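Local structure of acyl-coenzyme A oxidase (Caenorhabditis elegans, 5K3H) at residues K50-E56 with R85-I89; Q174-T180 with F255-P261; M416-I420 with L625-L629; N572-L576 with V596-L600. The protein catalyses the first step of peroxisomal beta-oxidation, an FAD-dependent desaturation of acyl-CoA to the trans-2-enoyl-CoA that passes electrons to oxygen and yields hydrogen peroxide. All coordinates share one frame. Residue numbers count along the deposited sequence, not the author numbering.

Interaction 1 (K50-E56 with R85-I89)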
loop_
_atom_site.group_PDB
_atom_site.type_symbol
_atom_site.label_atom_id
_atom_site.label_comp_id
_atom_site.label_asym_id
_atom_site.label_seq_id
_atom_site.Cartn_x
_atom_site.Cartn_y
_atom_site.Cartn_z
ATOM N N LYS B 50 -11.170 -14.529 29.831
ATOM C CA LYS B 50 -12.569 -14.922 29.880
ATOM C C LYS B 50 -13.051 -15.382 28.505
ATOM O O LYS B 50 -13.723 -16.414 28.384
ATOM C CB LYS B 50 -13.409 -13.755 30.410
ATOM C CG LYS B 50 -14.912 -14.039 30.521
ATOM C CD LYS B 50 -15.195 -15.193 31.490
ATOM C CE LYS B 50 -16.683 -15.314 31.773
ATOM N NZ LYS B 50 -16.959 -16.332 32.848
ATOM N N LEU B 51 -12.696 -14.649 27.447
ATOM C CA LEU B 51 -13.133 -15.054 26.115
ATOM C C LEU B 51 -12.581 -16.428 25.721
ATOM O O LEU B 51 -13.207 -17.155 24.934
ATOM C CB LEU B 51 -12.717 -13.997 25.098
ATOM C CG LEU B 51 -13.454 -12.664 25.158
ATOM C CD1 LEU B 51 -12.662 -11.597 24.401
ATOM C CD2 LEU B 51 -14.866 -12.786 24.617
ATOM N N ALA B 52 -11.427 -16.815 26.264
ATOM C CA ALA B 52 -10.898 -18.140 25.958
ATOM C C ALA B 52 -11.843 -19.243 26.413
ATOM O O ALA B 52 -11.773 -20.360 25.882
ATOM C CB ALA B 52 -9.513 -18.332 26.586
ATOM N N GLU B 53 -12.711 -18.962 27.391
ATOM C CA GLU B 53 -13.691 -19.916 27.889
ATOM C C GLU B 53 -15.017 -19.845 27.148
ATOM O O GLU B 53 -15.934 -20.584 27.503
ATOM C CB GLU B 53 -13.993 -19.671 29.368
ATOM C CG GLU B 53 -12.826 -19.669 30.322
ATOM C CD GLU B 53 -13.260 -19.321 31.754
ATOM O OE1 GLU B 53 -14.414 -18.873 31.948
ATOM O OE2 GLU B 53 -12.429 -19.455 32.679
ATOM N N ILE B 54 -15.160 -18.984 26.144
ATOM C CA ILE B 54 -16.453 -18.807 25.482
ATOM C C ILE B 54 -16.269 -19.087 23.997
ATOM O O ILE B 54 -16.229 -18.151 23.187
ATOM C CB ILE B 54 -17.012 -17.389 25.685
ATOM C CG1 ILE B 54 -17.016 -16.975 27.150
ATOM C CG2 ILE B 54 -18.413 -17.271 25.139
ATOM C CD1 ILE B 54 -17.489 -15.540 27.325
ATOM N N PRO B 55 -16.217 -20.349 23.588
ATOM C CA PRO B 55 -15.911 -20.644 22.184
ATOM C C PRO B 55 -16.966 -20.139 21.209
ATOM O O PRO B 55 -16.656 -19.965 20.021
ATOM C CB PRO B 55 -15.803 -22.177 22.164
ATOM C CG PRO B 55 -16.582 -22.636 23.372
ATOM C CD PRO B 55 -16.354 -21.566 24.403
ATOM N N GLU B 56 -18.195 -19.877 21.668
ATOM C CA GLU B 56 -19.213 -19.315 20.782
ATOM C C GLU B 56 -18.849 -17.903 20.326
ATOM O O GLU B 56 -19.419 -17.402 19.343
ATOM C CB GLU B 56 -20.590 -19.330 21.468
ATOM C CG GLU B 56 -20.584 -19.116 23.011
ATOM C CD GLU B 56 -20.207 -20.372 23.817
ATOM O OE1 GLU B 56 -20.108 -21.444 23.196
ATOM O OE2 GLU B 56 -20.008 -20.295 25.058
ATOM N N ARG B 85 -24.277 -11.904 26.096
ATOM C CA ARG B 85 -23.340 -12.269 27.159
ATOM C C ARG B 85 -22.429 -11.120 27.595
ATOM O O ARG B 85 -21.620 -11.312 28.510
ATOM C CB ARG B 85 -22.462 -13.439 26.718
ATOM C CG ARG B 85 -23.187 -14.489 25.901
ATOM C CD ARG B 85 -23.637 -15.634 26.763
ATOM N NE ARG B 85 -22.537 -16.174 27.551
ATOM C CZ ARG B 85 -21.770 -17.186 27.156
ATOM N NH1 ARG B 85 -21.967 -17.743 25.964
ATOM N NH2 ARG B 85 -20.790 -17.615 27.943
ATOM N N MET B 86 -22.569 -9.934 26.985
ATOM C CA MET B 86 -21.620 -8.830 27.165
ATOM C C MET B 86 -21.267 -8.582 28.630
ATOM O O MET B 86 -20.097 -8.341 28.959
ATOM C CB MET B 86 -22.183 -7.562 26.508
ATOM C CG MET B 86 -21.286 -6.352 26.574
ATOM S SD MET B 86 -21.976 -4.977 25.639
ATOM C CE MET B 86 -21.750 -5.572 23.953
ATOM N N SER B 87 -22.267 -8.605 29.521
ATOM C CA SER B 87 -22.059 -8.264 30.929
ATOM C C SER B 87 -21.221 -9.285 31.668
ATOM O O SER B 87 -20.664 -8.962 32.721
ATOM C CB SER B 87 -23.388 -8.131 31.669
ATOM O OG SER B 87 -24.094 -6.979 31.279
ATOM N N GLU B 88 -21.156 -10.517 31.179
ATOM C CA GLU B 88 -20.341 -11.511 31.858
ATOM C C GLU B 88 -18.855 -11.288 31.664
ATOM O O GLU B 88 -18.054 -11.945 32.334
ATOM C CB GLU B 88 -20.704 -12.896 31.329
ATOM C CG GLU B 88 -22.183 -13.218 31.453
ATOM C CD GLU B 88 -22.578 -14.392 30.594
ATOM O OE1 GLU B 88 -21.819 -15.390 30.562
ATOM O OE2 GLU B 88 -23.676 -14.327 29.988
ATOM N N ILE B 89 -18.471 -10.358 30.793
ATOM C CA ILE B 89 -17.085 -10.194 30.400
ATOM C C ILE B 89 -16.566 -8.804 30.738
ATOM O O ILE B 89 -15.413 -8.661 31.155
ATOM C CB ILE B 89 -16.908 -10.497 28.891
ATOM C CG1 ILE B 89 -17.652 -11.790 28.516
ATOM C CG2 ILE B 89 -15.425 -10.652 28.524
ATOM C CD1 ILE B 89 -17.907 -11.967 27.018
#
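A salt-bridge network over a small apolar cluster joins two helix ends in the N-terminal helical domain of this oxidase. Arg85 sits at the centre of the network. Arg85 NH1 reaches Glu56 OE2 at 3.3 Å, a weak but nearly straight hydrogen bond. Arg85 NE donates to Glu88 OE1 at 3.2 Å within the same segment. One guanidinium thus ties a glutamate of each segment. Beside it, Ile54 CG2 lies 3.7 Å from Arg85 NH1. The apolar part centres on Ile89. Ile89 CD1 meets Ile54 CD1 at 3.6 Å and Leu51 CD2 at 4.0 Å. The aliphatic part of Lys50 covers Ile89 as well, with Lys50 CG 4.0 Å from Ile89 CG2. No hydrogen bond joins the two backbones; Lys50 CE lies 3.7 Å from Glu88 O. Segment 50-56 carries the end of helix 38-52; 85-89 starts at the last residue of helix 68-85. Arg43 bonds to the carbonyl of Ile89, Arg77 to that of Glu56. Leu51 also packs on helix 97-105 and on Arg623 of helix 622-625.

Interaction 2 (Q174-T180 with F255-P261)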
loop_
_atom_site.group_PDB
_atom_site.type_symbol
_atom_site.label_atom_id
_atom_site.label_comp_id
_atom_site.label_asym_id
_atom_site.label_seq_id
_atom_site.Cartn_x
_atom_site.Cartn_y
_atom_site.Cartn_z
ATOM N N GLN B 174 -46.499 20.624 8.319
ATOM C CA GLN B 174 -45.508 20.543 9.392
ATOM C C GLN B 174 -44.627 19.307 9.244
ATOM O O GLN B 174 -44.500 18.485 10.160
ATOM C CB GLN B 174 -46.185 20.554 10.755
ATOM C CG GLN B 174 -46.826 21.884 11.124
ATOM C CD GLN B 174 -47.693 21.733 12.340
ATOM O OE1 GLN B 174 -48.915 21.701 12.230
ATOM N NE2 GLN B 174 -47.063 21.592 13.514
ATOM N N GLU B 175 -44.015 19.187 8.068
ATOM C CA GLU B 175 -43.163 18.068 7.702
ATOM C C GLU B 175 -41.953 18.579 6.943
ATOM O O GLU B 175 -42.012 19.637 6.312
ATOM C CB GLU B 175 -43.909 17.066 6.832
ATOM C CG GLU B 175 -44.880 16.169 7.550
ATOM C CD GLU B 175 -45.687 15.382 6.562
ATOM O OE1 GLU B 175 -46.245 16.002 5.630
ATOM O OE2 GLU B 175 -45.708 14.142 6.665
ATOM N N PHE B 176 -40.854 17.824 7.013
ATOM C CA PHE B 176 -39.730 18.002 6.095
ATOM C C PHE B 176 -39.843 17.019 4.940
ATOM O O PHE B 176 -40.164 15.843 5.154
ATOM C CB PHE B 176 -38.391 17.848 6.819
ATOM C CG PHE B 176 -38.075 19.017 7.702
ATOM C CD1 PHE B 176 -37.510 20.165 7.168
ATOM C CD2 PHE B 176 -38.420 19.002 9.036
ATOM C CE1 PHE B 176 -37.244 21.261 7.951
ATOM C CE2 PHE B 176 -38.166 20.091 9.832
ATOM C CZ PHE B 176 -37.565 21.229 9.288
ATOM N N VAL B 177 -39.625 17.515 3.720
ATOM C CA VAL B 177 -39.646 16.692 2.513
ATOM C C VAL B 177 -38.189 16.505 2.107
ATOM O O VAL B 177 -37.531 17.463 1.700
ATOM C CB VAL B 177 -40.450 17.354 1.380
ATOM C CG1 VAL B 177 -40.183 16.674 0.066
ATOM C CG2 VAL B 177 -41.947 17.409 1.676
ATOM N N LEU B 178 -37.662 15.288 2.231
ATOM C CA LEU B 178 -36.279 14.999 1.869
ATOM C C LEU B 178 -36.235 14.636 0.395
ATOM O O LEU B 178 -37.126 13.935 -0.101
ATOM C CB LEU B 178 -35.723 13.853 2.712
ATOM C CG LEU B 178 -35.060 14.127 4.077
ATOM C CD1 LEU B 178 -35.749 15.209 4.863
ATOM C CD2 LEU B 178 -35.084 12.839 4.900
ATOM N N HIS B 179 -35.225 15.139 -0.321
ATOM C CA HIS B 179 -35.191 14.838 -1.745
ATOM C C HIS B 179 -33.771 14.712 -2.275
ATOM O O HIS B 179 -32.880 15.485 -1.911
ATOM C CB HIS B 179 -35.935 15.901 -2.550
ATOM C CG HIS B 179 -36.213 15.485 -3.956
ATOM N ND1 HIS B 179 -36.958 14.368 -4.267
ATOM C CD2 HIS B 179 -35.821 16.018 -5.137
ATOM C CE1 HIS B 179 -37.019 14.234 -5.578
ATOM N NE2 HIS B 179 -36.337 15.222 -6.129
ATOM N N THR B 180 -33.579 13.748 -3.165
ATOM C CA THR B 180 -32.304 13.569 -3.849
ATOM C C THR B 180 -32.491 13.987 -5.303
ATOM O O THR B 180 -33.017 13.204 -6.114
ATOM C CB THR B 180 -31.846 12.112 -3.748
ATOM O OG1 THR B 180 -31.760 11.750 -2.368
ATOM C CG2 THR B 180 -30.491 11.906 -4.401
ATOM N N PHE B 255 -33.783 9.789 -1.784
ATOM C CA PHE B 255 -35.132 10.121 -1.343
ATOM C C PHE B 255 -35.922 10.665 -2.524
ATOM O O PHE B 255 -35.420 11.522 -3.271
ATOM C CB PHE B 255 -35.119 11.179 -0.251
ATOM C CG PHE B 255 -34.233 10.850 0.899
ATOM C CD1 PHE B 255 -34.665 9.982 1.901
ATOM C CD2 PHE B 255 -32.961 11.414 0.986
ATOM C CE1 PHE B 255 -33.851 9.671 2.974
ATOM C CE2 PHE B 255 -32.127 11.112 2.056
ATOM C CZ PHE B 255 -32.569 10.241 3.055
ATOM N N ASN B 256 -37.160 10.191 -2.673
ATOM C CA ASN B 256 -38.119 10.740 -3.644
ATOM C C ASN B 256 -39.214 11.450 -2.853
ATOM O O ASN B 256 -40.226 10.849 -2.496
ATOM C CB ASN B 256 -38.695 9.635 -4.536
ATOM C CG ASN B 256 -39.579 10.176 -5.653
ATOM O OD1 ASN B 256 -39.576 11.382 -5.945
ATOM N ND2 ASN B 256 -40.304 9.264 -6.334
ATOM N N ASN B 257 -38.992 12.735 -2.577
ATOM C CA ASN B 257 -39.917 13.578 -1.813
ATOM C C ASN B 257 -40.424 12.845 -0.560
ATOM O O ASN B 257 -41.627 12.635 -0.367
ATOM C CB ASN B 257 -41.066 14.066 -2.706
ATOM C CG ASN B 257 -40.597 15.089 -3.754
ATOM O OD1 ASN B 257 -39.987 16.121 -3.411
ATOM N ND2 ASN B 257 -40.863 14.803 -5.038
ATOM N N TYR B 258 -39.466 12.439 0.286
ATOM C CA TYR B 258 -39.717 11.588 1.450
ATOM C C TYR B 258 -40.017 12.439 2.678
ATOM O O TYR B 258 -39.170 13.227 3.109
ATOM C CB TYR B 258 -38.498 10.701 1.699
ATOM C CG TYR B 258 -38.630 9.653 2.782
ATOM C CD1 TYR B 258 -39.315 8.468 2.561
ATOM C CD2 TYR B 258 -38.040 9.851 4.023
ATOM C CE1 TYR B 258 -39.414 7.502 3.559
ATOM C CE2 TYR B 258 -38.129 8.908 5.022
ATOM C CZ TYR B 258 -38.815 7.734 4.790
ATOM O OH TYR B 258 -38.891 6.801 5.802
ATOM N N ARG B 259 -41.189 12.224 3.284
ATOM C CA ARG B 259 -41.730 13.107 4.315
ATOM C C ARG B 259 -41.499 12.569 5.726
ATOM O O ARG B 259 -41.810 11.406 6.016
ATOM C CB ARG B 259 -43.224 13.325 4.088
ATOM C CG ARG B 259 -43.514 14.128 2.842
ATOM C CD ARG B 259 -45.005 14.415 2.620
ATOM N NE ARG B 259 -45.131 15.392 1.546
ATOM C CZ ARG B 259 -45.374 16.689 1.724
ATOM N NH1 ARG B 259 -45.570 17.189 2.942
ATOM N NH2 ARG B 259 -45.430 17.485 0.665
ATOM N N ILE B 260 -40.967 13.427 6.599
ATOM C CA ILE B 260 -40.752 13.124 8.015
ATOM C C ILE B 260 -41.317 14.280 8.845
ATOM O O ILE B 260 -41.410 15.422 8.343
ATOM C CB ILE B 260 -39.264 12.854 8.324
ATOM C CG1 ILE B 260 -38.397 14.085 8.057
ATOM C CG2 ILE B 260 -38.740 11.674 7.519
ATOM C CD1 ILE B 260 -36.928 13.872 8.377
ATOM N N PRO B 261 -41.735 14.033 10.093
ATOM C CA PRO B 261 -42.297 15.110 10.922
ATOM C C PRO B 261 -41.308 16.242 11.163
ATOM O O PRO B 261 -40.092 16.071 11.083
ATOM C CB PRO B 261 -42.650 14.403 12.237
ATOM C CG PRO B 261 -42.788 12.950 11.873
ATOM C CD PRO B 261 -41.887 12.703 10.714
HETATM O O HOH W 1 -35.386 10.700 -5.972
#
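This is an antiparallel beta pairing in the beta domain of the acyl-CoA oxidase fold, where strand 258-261 adds to strand 175-179. The strand axes approach to 4.5 Å at 151°. Phe176 and Ile260 form a hydrogen-bonded pair, with Phe176 N to Ile260 O at 2.8 Å and Ile260 N to Phe176 O at 2.9 Å. Leu178 and Tyr258 form the next, at 2.7 Å from Leu178 N to Tyr258 O. A G1 beta bulge follows: Asn257 and Tyr258 both face Leu178. The face with Phe176, Leu178, Tyr258 and Ile260 is buried and packs on Phe218 and Val220 of strand 211-221. Leu178 CD2 makes a CH-pi contact over the Phe255 ring. The other face carries Val177 and Arg259, with Val177 CG2 over the guanidinium. Arg259 NH1 bridges to Glu175 OE1 at 3.0 Å and to Asp170; Glu175 OE1 is also hydrogen-bonded to Thr173 OG1. Past the bulge, Thr180 N donates to Phe255 O at 2.9 Å, and Phe255 N donates to Thr180 OG1, also at 2.9 Å.

Interaction 3 (M416-I420 with L625-L629)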
loop_
_atom_site.group_PDB
_atom_site.type_symbol
_atom_site.label_atom_id
_atom_site.label_comp_id
_atom_site.label_asym_id
_atom_site.label_seq_id
_atom_site.Cartn_x
_atom_site.Cartn_y
_atom_site.Cartn_z
ATOM N N MET B 416 -2.383 -14.211 2.909
ATOM C CA MET B 416 -3.284 -13.758 3.963
ATOM C C MET B 416 -2.955 -14.392 5.303
ATOM O O MET B 416 -3.582 -14.042 6.310
ATOM C CB MET B 416 -4.741 -14.010 3.623
ATOM C CG MET B 416 -5.263 -13.213 2.444
ATOM S SD MET B 416 -4.941 -11.427 2.462
ATOM C CE MET B 416 -5.555 -10.982 4.090
ATOM N N ALA B 417 -2.013 -15.335 5.336
ATOM C CA ALA B 417 -1.538 -15.883 6.604
ATOM C C ALA B 417 -0.726 -14.874 7.420
ATOM O O ALA B 417 -0.531 -15.087 8.626
ATOM C CB ALA B 417 -0.714 -17.151 6.352
ATOM N N SER B 418 -0.202 -13.812 6.786
ATOM C CA SER B 418 0.450 -12.744 7.539
ATOM C C SER B 418 -0.571 -11.759 8.095
ATOM O O SER B 418 -0.345 -11.162 9.155
ATOM C CB SER B 418 1.430 -11.999 6.663
ATOM O OG SER B 418 0.713 -11.038 5.917
ATOM N N TYR B 419 -1.657 -11.536 7.357
ATOM C CA TYR B 419 -2.812 -10.688 7.653
ATOM C C TYR B 419 -2.514 -9.206 7.495
ATOM O O TYR B 419 -3.440 -8.403 7.645
ATOM C CB TYR B 419 -3.391 -10.931 9.057
ATOM C CG TYR B 419 -4.861 -10.580 9.157
ATOM C CD1 TYR B 419 -5.803 -11.172 8.300
ATOM C CD2 TYR B 419 -5.320 -9.664 10.094
ATOM C CE1 TYR B 419 -7.139 -10.864 8.370
ATOM C CE2 TYR B 419 -6.673 -9.351 10.175
ATOM C CZ TYR B 419 -7.566 -9.958 9.300
ATOM O OH TYR B 419 -8.905 -9.656 9.358
ATOM N N ILE B 420 -1.283 -8.817 7.143
ATOM C CA ILE B 420 -0.894 -7.407 7.140
ATOM C C ILE B 420 -1.564 -6.635 6.012
ATOM O O ILE B 420 -1.886 -5.446 6.168
ATOM C CB ILE B 420 0.638 -7.294 7.058
ATOM C CG1 ILE B 420 1.272 -7.929 8.300
ATOM C CG2 ILE B 420 1.042 -5.847 6.975
ATOM C CD1 ILE B 420 2.777 -8.011 8.241
ATOM N N LEU B 625 -5.014 -10.912 17.073
ATOM C CA LEU B 625 -4.041 -10.531 16.050
ATOM C C LEU B 625 -4.356 -11.164 14.702
ATOM O O LEU B 625 -4.137 -10.543 13.657
ATOM C CB LEU B 625 -2.629 -10.916 16.505
ATOM C CG LEU B 625 -1.483 -10.314 15.701
ATOM C CD1 LEU B 625 -1.614 -8.820 15.803
ATOM C CD2 LEU B 625 -0.127 -10.744 16.232
ATOM N N ARG B 626 -4.782 -12.426 14.706
ATOM C CA ARG B 626 -5.294 -13.116 13.527
ATOM C C ARG B 626 -4.229 -13.341 12.457
ATOM O O ARG B 626 -4.532 -13.366 11.260
ATOM C CB ARG B 626 -6.489 -12.367 12.948
ATOM C CG ARG B 626 -7.750 -12.662 13.726
ATOM C CD ARG B 626 -8.909 -11.744 13.388
ATOM N NE ARG B 626 -10.098 -12.128 14.147
ATOM C CZ ARG B 626 -10.504 -11.564 15.283
ATOM N NH1 ARG B 626 -9.824 -10.553 15.807
ATOM N NH2 ARG B 626 -11.602 -12.015 15.889
ATOM N N SER B 627 -2.982 -13.566 12.859
ATOM C CA SER B 627 -1.882 -13.726 11.919
ATOM C C SER B 627 -1.147 -15.008 12.235
ATOM O O SER B 627 -0.799 -15.247 13.394
ATOM C CB SER B 627 -0.905 -12.549 11.987
ATOM O OG SER B 627 0.292 -12.818 11.265
ATOM N N VAL B 628 -0.917 -15.829 11.209
ATOM C CA VAL B 628 -0.106 -17.031 11.382
ATOM C C VAL B 628 1.347 -16.676 11.585
ATOM O O VAL B 628 2.009 -17.230 12.465
ATOM C CB VAL B 628 -0.268 -17.986 10.185
ATOM C CG1 VAL B 628 0.668 -19.195 10.348
ATOM C CG2 VAL B 628 -1.724 -18.439 10.090
ATOM N N LEU B 629 1.878 -15.764 10.764
ATOM C CA LEU B 629 3.287 -15.412 10.909
ATOM C C LEU B 629 3.544 -14.736 12.248
ATOM O O LEU B 629 4.633 -14.881 12.819
ATOM C CB LEU B 629 3.751 -14.502 9.768
ATOM C CG LEU B 629 3.680 -14.913 8.295
ATOM C CD1 LEU B 629 4.497 -13.918 7.487
ATOM C CD2 LEU B 629 4.192 -16.325 8.055
HETATM O O HOH W 2 -3.774 -14.765 8.785
#
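Neither segment forms regular secondary structure through the contact. Residues 416-418 have helical backbone angles but lack the helix hydrogen bonds, and Tyr419, with positive phi, is at the N-cap position of helix 420-428. Arg626, also with positive phi, ends helix 622-625. The backbones come close at Ala417 with Val628 and Ser418 with Ser627, each CA pair 5.1 Å apart. Ala417 O accepts two backbone bonds, from Val628 N at 2.7 Å and Leu629 N at 3.3 Å. A water bridges the backbones, donating to Met416 O at 2.6 Å and to Arg626 O at 2.9 Å. Ser627 OG donates to Ser418 O at 2.8 Å. Ser418 OG accepts from Ile420 N at 3.2 Å, an ST turn, and is bonded to Gly413 too. Arg626 CB lies over the Tyr419 ring in a CH-pi contact, 4.3 Å from its centroid. Ala417 CB meets Val628 CB at 3.9 Å, and Ser418 CB meets Leu629 CD1 at 3.7 Å. The Arg626 guanidinium salt-bridges Asp59 and bonds to the carbonyl of Glu104; Tyr419 OH bonds to Glu109. The contact joins the C-alpha1 region to the C-terminal region. Helix 636-645 packs on Ala417 and Val628, and helix 300-319 packs on Ser627 and Ile420.

Interaction 4 (N572-L576 with V596-L600)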
loop_
_atom_site.group_PDB
_atom_site.type_symbol
_atom_site.label_atom_id
_atom_site.label_comp_id
_atom_site.label_asym_id
_atom_site.label_seq_id
_atom_site.Cartn_x
_atom_site.Cartn_y
_atom_site.Cartn_z
ATOM N N ASN B 572 15.972 10.981 15.846
ATOM C CA ASN B 572 17.011 10.888 14.816
ATOM C C ASN B 572 16.463 10.403 13.478
ATOM O O ASN B 572 16.871 10.904 12.423
ATOM C CB ASN B 572 18.153 9.989 15.279
ATOM C CG ASN B 572 19.066 10.694 16.240
ATOM O OD1 ASN B 572 19.832 11.575 15.836
ATOM N ND2 ASN B 572 19.030 10.292 17.514
ATOM N N TYR B 573 15.568 9.407 13.493
ATOM C CA TYR B 573 14.954 8.956 12.248
ATOM C C TYR B 573 14.117 10.061 11.613
ATOM O O TYR B 573 14.216 10.323 10.408
ATOM C CB TYR B 573 14.094 7.735 12.516
ATOM C CG TYR B 573 13.523 7.125 11.270
ATOM C CD1 TYR B 573 14.256 6.188 10.543
ATOM C CD2 TYR B 573 12.275 7.492 10.798
ATOM C CE1 TYR B 573 13.747 5.616 9.398
ATOM C CE2 TYR B 573 11.763 6.921 9.649
ATOM C CZ TYR B 573 12.506 5.983 8.964
ATOM O OH TYR B 573 12.011 5.408 7.825
ATOM N N GLU B 574 13.264 10.709 12.412
ATOM C CA GLU B 574 12.406 11.754 11.876
ATOM C C GLU B 574 13.224 12.952 11.411
ATOM O O GLU B 574 12.888 13.582 10.403
ATOM C CB GLU B 574 11.371 12.163 12.925
ATOM C CG GLU B 574 10.443 11.024 13.377
ATOM C CD GLU B 574 9.593 10.452 12.237
ATOM O OE1 GLU B 574 9.092 11.257 11.410
ATOM O OE2 GLU B 574 9.409 9.202 12.165
ATOM N N LEU B 575 14.303 13.294 12.124
ATOM C CA LEU B 575 15.132 14.415 11.677
ATOM C C LEU B 575 15.862 14.090 10.378
ATOM O O LEU B 575 15.924 14.930 9.472
ATOM C CB LEU B 575 16.127 14.833 12.761
ATOM C CG LEU B 575 17.065 16.015 12.424
ATOM C CD1 LEU B 575 16.295 17.287 11.955
ATOM C CD2 LEU B 575 18.010 16.319 13.619
ATOM N N LEU B 576 16.426 12.885 10.257
ATOM C CA LEU B 576 17.032 12.503 8.985
ATOM C C LEU B 576 16.008 12.552 7.866
ATOM O O LEU B 576 16.340 12.925 6.735
ATOM C CB LEU B 576 17.664 11.116 9.093
ATOM C CG LEU B 576 18.821 10.726 8.152
ATOM C CD1 LEU B 576 20.022 11.667 8.235
ATOM C CD2 LEU B 576 19.261 9.307 8.463
ATOM N N VAL B 596 23.688 12.529 13.248
ATOM C CA VAL B 596 22.317 12.039 13.321
ATOM C C VAL B 596 22.232 10.628 12.750
ATOM O O VAL B 596 21.550 9.766 13.312
ATOM C CB VAL B 596 21.368 13.017 12.595
ATOM C CG1 VAL B 596 19.965 12.440 12.509
ATOM C CG2 VAL B 596 21.335 14.358 13.317
ATOM N N ARG B 597 22.945 10.370 11.646
ATOM C CA ARG B 597 22.989 9.034 11.048
ATOM C C ARG B 597 23.623 8.012 11.982
ATOM O O ARG B 597 23.133 6.887 12.108
ATOM C CB ARG B 597 23.758 9.066 9.730
ATOM C CG ARG B 597 23.115 9.874 8.658
ATOM C CD ARG B 597 23.986 9.921 7.417
ATOM N NE ARG B 597 23.324 10.641 6.334
ATOM C CZ ARG B 597 23.762 11.778 5.793
ATOM N NH1 ARG B 597 24.891 12.338 6.226
ATOM N NH2 ARG B 597 23.074 12.342 4.795
ATOM N N ASP B 598 24.749 8.368 12.608
ATOM C CA ASP B 598 25.398 7.457 13.555
ATOM C C ASP B 598 24.504 7.168 14.754
ATOM O O ASP B 598 24.440 6.033 15.221
ATOM C CB ASP B 598 26.723 8.049 14.012
ATOM C CG ASP B 598 27.699 8.199 12.873
ATOM O OD1 ASP B 598 27.562 7.489 11.843
ATOM O OD2 ASP B 598 28.596 9.062 12.997
ATOM N N GLN B 599 23.810 8.187 15.265
ATOM C CA GLN B 599 22.846 7.970 16.338
ATOM C C GLN B 599 21.727 7.047 15.877
ATOM O O GLN B 599 21.232 6.216 16.653
ATOM C CB GLN B 599 22.249 9.304 16.785
ATOM C CG GLN B 599 23.272 10.262 17.308
ATOM C CD GLN B 599 23.908 9.773 18.549
ATOM O OE1 GLN B 599 23.263 9.709 19.599
ATOM N NE2 GLN B 599 25.187 9.378 18.447
ATOM N N LEU B 600 21.280 7.221 14.629
ATOM C CA LEU B 600 20.237 6.361 14.093
ATOM C C LEU B 600 20.687 4.906 14.105
ATOM O O LEU B 600 19.984 4.029 14.632
ATOM C CB LEU B 600 19.840 6.822 12.683
ATOM C CG LEU B 600 18.991 5.861 11.841
ATOM C CD1 LEU B 600 17.679 5.533 12.517
ATOM C CD2 LEU B 600 18.714 6.482 10.478
#
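Val596 is a bump that fills the hollow between Asn572, Leu575 and Leu576. Val596 CG1 lies 3.4 Å from Asn572 OD1 and 4.3 Å from Leu576 CB, and Val596 CG2 lies 3.9 Å from Leu575 CD2. Leu576 reaches back between Arg597 and Leu600. Leu576 CD1 touches Arg597 CG at 3.6 Å, and Leu576 CD2 touches Leu600 CD2 at 3.5 Å. These are helices 557-577 and 590-616 of the C-terminal helical domain. Their local axes run 141° apart and approach to 9.1 Å. No hydrogen bond crosses; fit of shape holds the pair. Backbones are closest at Asn572 and Leu600, CA atoms 5.6 Å apart. Asn572 ND2 lies 3.4 Å from Gln599 CB, and the Asn572 side-chain amide is hydrogen-bonded to Tyr491 and the carbonyl of His568. Leu600 CD1 lies at the edge of the Tyr573 ring, 4.0 Å from Tyr573 CD1. The Tyr573 ring also meets His342, which probably binds ATP. Arg597 pairs with Asp594 and with Glu584 of the second subunit, whose ATP-binding Arg533 packs on Leu576.

How the interactions relate
Interactions 3 and 4 are buried; interactions 1 and 2 are partly buried and lie farther toward the surface. Interaction 3 is nearest the chain centre, about 19 Å away, and interaction 2 farthest, about 36 Å. Their chemistry differs. Interaction 2 relies on paired strand backbones, interaction 3 on irregular backbone and a water, and interaction 4 on mostly apolar van der Waals packing with no hydrogen bond across its helices. Interaction 1 mixes charge with a few apolar contacts. Interactions 1 and 3 both involve helix 622-625, and their nearest atoms are about 9 Å apart. Interaction 4 falls in sequence between the two segments of interaction 3. Interactions 2 and 4 lie on opposite sides of the chain's centre.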